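Local structure of uncharacterized protein (Pseudomonas aeruginosa UCBPP-PA14, 3FD9) at residues 98-103 / 195-200; 204-209 / 218-223. The protein probably keeps the type III secretion regulon switched off by disrupting self-association and DNA binding of the transcriptional activator ExsA until host-cell contact. All blocks are in the same frame, centred on the assembly; numbering follows the deposited sequence.

Overall arrangement
From the N terminus, the chain passes through a series of short helices before it reaches helix 96-115, which supplies the first half of contact 1. The two long helices 119-147 and 157-189 follow, and helix 193-203 then returns to helix 96-115, so that contact 1 closes a long and mostly helical loop. Contact 2 opens only afterwards: it closes a short loop, where the residues after helix 193-203 meet helix 217-223. The two closures thus run in series, neither enclosing nor crossing the other. Their centres lie about 9 Å apart, and Arg195 NE probably donates a hydrogen bond to Gly208 O, joining the helix of one to the loop of the other.

Contact 1: residues 98-103 / 195-200; sequences SMIDWV and RGMATL
Ile100 meets Met197 and Leu200 because its CG1 branch stands beside the backbone N (chi1 -69°) and runs on extended to CD1, while Met197 sets CG anti to its own N and then bends at both following bonds. The bends bring the selenium of this selenomethionine to the ethyl arm of Ile100, 3.9 Å from CD1, the two chains meeting at a slant. Leu200 approaches the same arm with one methyl: its CD2 lies 3.8 Å from Ile100 CG1, the two side chains running alongside each other in opposite senses. That methyl also touches the preceding residue, standing 4.1 Å from CG of Met99, likewise a selenomethionine. Ile100 is thus touched by two residues one helical turn apart, Met197 and Leu200, whereas Leu200 CD2 sits over two consecutive residues of helix 96-115.

The arrangement is a packing of helix 96-115 against helix 193-203 in a mostly helical protein. The segment axes keep 11.9 Å apart, with 138° between their N-to-C directions, a wide spacing bridged by long apolar side chains. Leu104, further along helix 96-115, touches Met99, Met197 and Leu200, and Met39 of the second subunit packs on Met197. With no hydrogen bond passing between the segments and all four touching residues buried, the attachment of helix 193-203 here rests on apolar burial and dispersion between the two segments.

Contact 2: residues 204-209 / 218-223; sequences GGLAGF and CLWQPL
Phe209 and Trp220 meet as an offset edge-to-face pair, the indole turning the edge of its six-membered ring toward the phenyl face. Their planes stand at 71° and the two six-membered rings have centroids 5.7 Å apart. Phe209 carries CG anti to its carbonyl carbon (chi1 -78°), which places the ring against the indole. The touching corner of the indole is CZ2 and CH2: Trp220 CZ2 lies 3.6 Å from Phe209 CB and 3.9 Å from Phe209 CD2, so this corner touches Phe209 CB as well as the ring. Leu206 borders the same corner, its carbonyl O lying at the indole edge near the plane, 4.1 Å from Trp220 CZ2.

Structurally this is a loop between two helices that folds back on the second of them: the residues leaving helix 193-203, with a 3-10 turn at 207-209, pack against helix 217-223. Within the family's C-terminal domain the two segments are separated by only eight residues.

The other half of the contact is aliphatic. Leu206 CD1 meets Leu223 CD2 at 3.9 Å, and the two leucine side chains lie nearly perpendicular. Leu223 CD2 also rests against one face of the indole, displaced toward its rim, so that the tryptophan has the phenylalanine at its edge and a leucine methyl above its plane. Met99 of helix 96-115 touches both Leu206 and Leu223, while Trp193 meets the Phe209 ring with planes at about 45°. Phe209 is held through its backbone too, since its carbonyl O accepts a hydrogen bond from Trp190 NE1.

Contact 1: residues 98-103 / 195-200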
ATOM      1  N   SER A  98       1.627 -13.483 -16.485  1.00 36.43           N
ATOM      2  CA  SER A  98       1.459 -14.741 -15.775  1.00 35.42           C
ATOM      3  C   SER A  98       2.616 -15.686 -16.070  1.00 33.98           C
ATOM      4  O   SER A  98       3.092 -16.399 -15.192  1.00 34.43           O
ATOM      5  CB  SER A  98       0.132 -15.389 -16.155  1.00 36.36           C
ATOM      6  OG  SER A  98      -0.947 -14.745 -15.500  1.00 35.64           O
HETATM    7  N   MSE A  99       3.067 -15.681 -17.313  1.00 37.76           N
HETATM    8  CA  MSE A  99       4.226 -16.458 -17.709  1.00 37.63           C
HETATM    9  C   MSE A  99       5.450 -16.050 -16.888  1.00 38.44           C
HETATM   10  O   MSE A  99       6.288 -16.880 -16.542  1.00 38.97           O
HETATM   11  CB  MSE A  99       4.497 -16.258 -19.200  1.00 37.53           C
HETATM   12  CG  MSE A  99       5.815 -16.843 -19.659  1.00 43.15           C
HETATM   13 SE   MSE A  99       5.807 -18.808 -19.643  1.00 45.15          SE
HETATM   14  CE  MSE A  99       4.725 -19.098 -21.276  1.00 37.72           C
ATOM     15  N   ILE A 100       5.534 -14.765 -16.558  1.00 27.10           N
ATOM     16  CA  ILE A 100       6.706 -14.221 -15.892  1.00 26.00           C
ATOM     17  C   ILE A 100       6.699 -14.501 -14.402  1.00 26.73           C
ATOM     18  O   ILE A 100       7.716 -14.868 -13.826  1.00 29.04           O
ATOM     19  CB  ILE A 100       6.795 -12.697 -16.081  1.00 25.52           C
ATOM     20  CG1 ILE A 100       7.115 -12.349 -17.537  1.00 24.87           C
ATOM     21  CG2 ILE A 100       7.840 -12.112 -15.161  1.00 22.62           C
ATOM     22  CD1 ILE A 100       6.875 -10.882 -17.873  1.00 17.40           C
ATOM     23  N   ASP A 101       5.551 -14.308 -13.770  1.00 27.31           N
ATOM     24  CA  ASP A 101       5.487 -14.346 -12.321  1.00 27.70           C
ATOM     25  C   ASP A 101       5.392 -15.759 -11.797  1.00 28.89           C
ATOM     26  O   ASP A 101       5.750 -16.025 -10.650  1.00 30.68           O
ATOM     27  CB  ASP A 101       4.288 -13.552 -11.831  1.00 28.31           C
ATOM     28  CG  ASP A 101       4.478 -12.069 -11.990  1.00 32.56           C
ATOM     29  OD1 ASP A 101       5.603 -11.581 -11.724  1.00 36.54           O
ATOM     30  OD2 ASP A 101       3.501 -11.391 -12.379  1.00 33.00           O
ATOM     31  N   TRP A 102       4.894 -16.658 -12.638  1.00 35.75           N
ATOM     32  CA  TRP A 102       4.655 -18.026 -12.227  1.00 34.55           C
ATOM     33  C   TRP A 102       5.709 -18.985 -12.755  1.00 35.83           C
ATOM     34  O   TRP A 102       5.881 -20.071 -12.226  1.00 38.61           O
ATOM     35  CB  TRP A 102       3.249 -18.477 -12.633  1.00 34.50           C
ATOM     36  CG  TRP A 102       2.245 -18.314 -11.517  1.00 35.77           C
ATOM     37  CD1 TRP A 102       2.051 -19.159 -10.455  1.00 37.56           C
ATOM     38  CD2 TRP A 102       1.313 -17.240 -11.344  1.00 27.86           C
ATOM     39  NE1 TRP A 102       1.059 -18.672  -9.637  1.00 33.67           N
ATOM     40  CE2 TRP A 102       0.592 -17.497 -10.159  1.00 28.53           C
ATOM     41  CE3 TRP A 102       1.019 -16.088 -12.075  1.00 34.78           C
ATOM     42  CZ2 TRP A 102      -0.403 -16.648  -9.694  1.00 34.04           C
ATOM     43  CZ3 TRP A 102       0.029 -15.243 -11.606  1.00 37.50           C
ATOM     44  CH2 TRP A 102      -0.670 -15.528 -10.428  1.00 39.52           C
ATOM     45  N   VAL A 103       6.427 -18.587 -13.792  1.00 32.61           N
ATOM     46  CA  VAL A 103       7.419 -19.473 -14.370  1.00 31.72           C
ATOM     47  C   VAL A 103       8.791 -18.811 -14.428  1.00 33.51           C
ATOM     48  O   VAL A 103       9.672 -19.134 -13.641  1.00 36.56           O
ATOM     49  CB  VAL A 103       7.011 -19.940 -15.783  1.00 32.25           C
ATOM     50  CG1 VAL A 103       8.027 -20.919 -16.332  1.00 30.59           C
ATOM     51  CG2 VAL A 103       5.652 -20.582 -15.747  1.00 29.96           C
ATOM     52  N   ARG A 195      17.544 -10.216 -23.375  1.00 51.44           N
ATOM     53  CA  ARG A 195      16.869 -10.113 -24.654  1.00 52.30           C
ATOM     54  C   ARG A 195      15.527 -10.826 -24.644  1.00 50.50           C
ATOM     55  O   ARG A 195      14.521 -10.284 -25.106  1.00 49.76           O
ATOM     56  CB  ARG A 195      17.741 -10.685 -25.766  1.00 55.55           C
ATOM     57  CG  ARG A 195      17.197 -10.409 -27.161  1.00 61.93           C
ATOM     58  CD  ARG A 195      17.977 -11.167 -28.219  1.00 68.00           C
ATOM     59  NE  ARG A 195      17.807 -12.609 -28.087  1.00 65.84           N
ATOM     60  CZ  ARG A 195      18.154 -13.487 -29.019  1.00 68.86           C
ATOM     61  NH1 ARG A 195      18.690 -13.068 -30.159  1.00 71.47           N
ATOM     62  NH2 ARG A 195      17.961 -14.784 -28.816  1.00 71.71           N
ATOM     63  N   GLY A 196      15.522 -12.046 -24.118  1.00 44.82           N
ATOM     64  CA  GLY A 196      14.317 -12.846 -24.077  1.00 41.38           C
ATOM     65  C   GLY A 196      13.202 -12.165 -23.319  1.00 40.14           C
ATOM     66  O   GLY A 196      12.035 -12.227 -23.723  1.00 41.54           O
HETATM   67  N   MSE A 197      13.559 -11.504 -22.222  1.00 42.94           N
HETATM   68  CA  MSE A 197      12.565 -10.853 -21.381  1.00 41.31           C
HETATM   69  C   MSE A 197      11.988  -9.618 -22.065  1.00 42.06           C
HETATM   70  O   MSE A 197      10.796  -9.353 -21.976  1.00 41.76           O
HETATM   71  CB  MSE A 197      13.167 -10.484 -20.026  1.00 42.09           C
HETATM   72  CG  MSE A 197      12.180  -9.873 -19.048  1.00 39.59           C
HETATM   73 SE   MSE A 197      10.697 -11.080 -18.563  1.00 48.72          SE
HETATM   74  CE  MSE A 197      11.715 -12.597 -17.835  1.00 42.34           C
ATOM     75  N   ALA A 198      12.843  -8.867 -22.752  1.00 41.51           N
ATOM     76  CA  ALA A 198      12.405  -7.705 -23.516  1.00 40.53           C
ATOM     77  C   ALA A 198      11.414  -8.111 -24.596  1.00 40.62           C
ATOM     78  O   ALA A 198      10.371  -7.476 -24.778  1.00 40.87           O
ATOM     79  CB  ALA A 198      13.597  -7.014 -24.146  1.00 42.03           C
ATOM     80  N   THR A 199      11.745  -9.177 -25.312  1.00 32.72           N
ATOM     81  CA  THR A 199      10.907  -9.651 -26.404  1.00 33.73           C
ATOM     82  C   THR A 199       9.538 -10.097 -25.918  1.00 32.96           C
ATOM     83  O   THR A 199       8.519  -9.685 -26.457  1.00 33.55           O
ATOM     84  CB  THR A 199      11.558 -10.812 -27.133  1.00 34.28           C
ATOM     85  OG1 THR A 199      12.765 -10.359 -27.759  1.00 37.79           O
ATOM     86  CG2 THR A 199      10.605 -11.379 -28.178  1.00 33.63           C
ATOM     87  N   LEU A 200       9.515 -10.946 -24.902  1.00 33.47           N
ATOM     88  CA  LEU A 200       8.255 -11.378 -24.328  1.00 32.58           C
ATOM     89  C   LEU A 200       7.407 -10.172 -23.916  1.00 33.71           C
ATOM     90  O   LEU A 200       6.186 -10.158 -24.079  1.00 34.86           O
ATOM     91  CB  LEU A 200       8.512 -12.266 -23.120  1.00 32.73           C
ATOM     92  CG  LEU A 200       7.253 -12.637 -22.344  1.00 31.19           C
ATOM     93  CD1 LEU A 200       6.312 -13.404 -23.252  1.00 28.46           C
ATOM     94  CD2 LEU A 200       7.599 -13.443 -21.095  1.00 26.34           C
TER

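Contact 2: residues 204-209 / 218-223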
ATOM      1  N   GLY A 204       5.306 -10.810 -26.812  1.00 36.89           N
ATOM      2  CA  GLY A 204       4.584 -11.926 -26.225  1.00 35.49           C
ATOM      3  C   GLY A 204       5.141 -13.332 -26.411  1.00 35.66           C
ATOM      4  O   GLY A 204       4.560 -14.289 -25.892  1.00 36.22           O
ATOM      5  N   GLY A 205       6.256 -13.463 -27.129  1.00 29.99           N
ATOM      6  CA  GLY A 205       6.809 -14.767 -27.447  1.00 31.70           C
ATOM      7  C   GLY A 205       8.073 -15.094 -26.678  1.00 32.96           C
ATOM      8  O   GLY A 205       8.672 -14.209 -26.063  1.00 35.04           O
ATOM      9  N   LEU A 206       8.492 -16.358 -26.727  1.00 37.85           N
ATOM     10  CA  LEU A 206       9.622 -16.828 -25.918  1.00 39.38           C
ATOM     11  C   LEU A 206      10.941 -16.983 -26.679  1.00 42.23           C
ATOM     12  O   LEU A 206      11.922 -17.490 -26.130  1.00 42.57           O
ATOM     13  CB  LEU A 206       9.270 -18.160 -25.247  1.00 36.94           C
ATOM     14  CG  LEU A 206       8.357 -18.044 -24.034  1.00 40.49           C
ATOM     15  CD1 LEU A 206       7.922 -19.412 -23.559  1.00 46.83           C
ATOM     16  CD2 LEU A 206       9.060 -17.288 -22.923  1.00 45.60           C
ATOM     17  N   ALA A 207      10.966 -16.556 -27.937  1.00 49.79           N
ATOM     18  CA  ALA A 207      12.100 -16.855 -28.809  1.00 50.79           C
ATOM     19  C   ALA A 207      13.388 -16.148 -28.383  1.00 52.14           C
ATOM     20  O   ALA A 207      14.482 -16.681 -28.549  1.00 52.22           O
ATOM     21  CB  ALA A 207      11.755 -16.518 -30.254  1.00 52.09           C
ATOM     22  N   GLY A 208      13.251 -14.948 -27.831  1.00 38.16           N
ATOM     23  CA  GLY A 208      14.398 -14.139 -27.474  1.00 36.46           C
ATOM     24  C   GLY A 208      15.289 -14.759 -26.417  1.00 36.31           C
ATOM     25  O   GLY A 208      16.409 -14.303 -26.216  1.00 38.09           O
ATOM     26  N   PHE A 209      14.797 -15.792 -25.736  1.00 34.35           N
ATOM     27  CA  PHE A 209      15.519 -16.389 -24.611  1.00 32.33           C
ATOM     28  C   PHE A 209      16.581 -17.389 -25.045  1.00 34.82           C
ATOM     29  O   PHE A 209      17.545 -17.624 -24.316  1.00 34.66           O
ATOM     30  CB  PHE A 209      14.559 -17.098 -23.650  1.00 30.90           C
ATOM     31  CG  PHE A 209      13.812 -16.179 -22.742  1.00 28.27           C
ATOM     32  CD1 PHE A 209      14.449 -15.576 -21.677  1.00 27.70           C
ATOM     33  CD2 PHE A 209      12.464 -15.936 -22.940  1.00 26.94           C
ATOM     34  CE1 PHE A 209      13.759 -14.732 -20.832  1.00 25.49           C
ATOM     35  CE2 PHE A 209      11.765 -15.100 -22.111  1.00 25.08           C
ATOM     36  CZ  PHE A 209      12.408 -14.488 -21.054  1.00 24.88           C
ATOM     37  N   CYS A 218      14.153 -29.692 -20.419  1.00 58.65           N
ATOM     38  CA  CYS A 218      12.915 -30.446 -20.233  1.00 59.01           C
ATOM     39  C   CYS A 218      11.769 -29.573 -19.721  1.00 54.56           C
ATOM     40  O   CYS A 218      10.606 -29.947 -19.820  1.00 54.47           O
ATOM     41  CB  CYS A 218      13.126 -31.699 -19.368  1.00 62.66           C
ATOM     42  SG  CYS A 218      14.551 -31.634 -18.274  1.00 73.57           S
ATOM     43  N   LEU A 219      12.100 -28.408 -19.181  1.00 31.15           N
ATOM     44  CA  LEU A 219      11.086 -27.390 -18.918  1.00 28.62           C
ATOM     45  C   LEU A 219      10.735 -26.620 -20.191  1.00 28.11           C
ATOM     46  O   LEU A 219       9.563 -26.366 -20.470  1.00 27.24           O
ATOM     47  CB  LEU A 219      11.561 -26.392 -17.872  1.00 28.76           C
ATOM     48  CG  LEU A 219      10.666 -25.151 -17.826  1.00 34.79           C
ATOM     49  CD1 LEU A 219       9.269 -25.550 -17.368  1.00 32.91           C
ATOM     50  CD2 LEU A 219      11.247 -24.052 -16.939  1.00 31.66           C
ATOM     51  N   TRP A 220      11.754 -26.252 -20.962  1.00 34.42           N
ATOM     52  CA  TRP A 220      11.537 -25.420 -22.132  1.00 33.93           C
ATOM     53  C   TRP A 220      10.768 -26.115 -23.243  1.00 33.52           C
ATOM     54  O   TRP A 220       9.857 -25.531 -23.821  1.00 30.22           O
ATOM     55  CB  TRP A 220      12.853 -24.874 -22.679  1.00 35.29           C
ATOM     56  CG  TRP A 220      12.713 -23.465 -23.180  1.00 38.01           C
ATOM     57  CD1 TRP A 220      12.629 -23.058 -24.478  1.00 41.29           C
ATOM     58  CD2 TRP A 220      12.609 -22.273 -22.380  1.00 40.55           C
ATOM     59  NE1 TRP A 220      12.494 -21.690 -24.537  1.00 40.51           N
ATOM     60  CE2 TRP A 220      12.482 -21.188 -23.264  1.00 41.14           C
ATOM     61  CE3 TRP A 220      12.624 -22.024 -21.006  1.00 41.75           C
ATOM     62  CZ2 TRP A 220      12.371 -19.876 -22.816  1.00 45.23           C
ATOM     63  CZ3 TRP A 220      12.513 -20.715 -20.567  1.00 38.96           C
ATOM     64  CH2 TRP A 220      12.389 -19.665 -21.465  1.00 39.16           C
ATOM     65  N   GLN A 221      11.139 -27.352 -23.546  1.00 47.11           N
ATOM     66  CA  GLN A 221      10.441 -28.115 -24.573  1.00 49.00           C
ATOM     67  C   GLN A 221       8.914 -27.982 -24.449  1.00 48.61           C
ATOM     68  O   GLN A 221       8.259 -27.517 -25.385  1.00 49.83           O
ATOM     69  CB  GLN A 221      10.913 -29.575 -24.592  1.00 49.32           C
ATOM     70  CG  GLN A 221       9.834 -30.607 -24.911  1.00 60.17           C
ATOM     71  CD  GLN A 221       9.471 -30.665 -26.385  1.00 72.60           C
ATOM     72  OE1 GLN A 221      10.232 -30.217 -27.248  1.00 76.59           O
ATOM     73  NE2 GLN A 221       8.304 -31.229 -26.681  1.00 77.26           N
ATOM     74  N   PRO A 222       8.344 -28.354 -23.289  1.00 38.71           N
ATOM     75  CA  PRO A 222       6.893 -28.233 -23.110  1.00 37.03           C
ATOM     76  C   PRO A 222       6.430 -26.785 -23.091  1.00 36.95           C
ATOM     77  O   PRO A 222       5.319 -26.489 -23.515  1.00 37.85           O
ATOM     78  CB  PRO A 222       6.654 -28.840 -21.728  1.00 37.66           C
ATOM     79  CG  PRO A 222       7.891 -29.596 -21.402  1.00 37.19           C
ATOM     80  CD  PRO A 222       9.001 -28.896 -22.091  1.00 38.93           C
ATOM     81  N   LEU A 223       7.270 -25.890 -22.588  1.00 34.86           N
ATOM     82  CA  LEU A 223       6.868 -24.501 -22.419  1.00 33.40           C
ATOM     83  C   LEU A 223       6.561 -23.858 -23.773  1.00 34.06           C
ATOM     84  O   LEU A 223       5.646 -23.044 -23.897  1.00 33.42           O
ATOM     85  CB  LEU A 223       7.948 -23.712 -21.667  1.00 32.69           C
ATOM     86  CG  LEU A 223       7.492 -22.400 -21.025  1.00 31.27           C
ATOM     87  CD1 LEU A 223       6.493 -22.671 -19.923  1.00 27.19           C
ATOM     88  CD2 LEU A 223       8.662 -21.619 -20.479  1.00 30.83           C
TER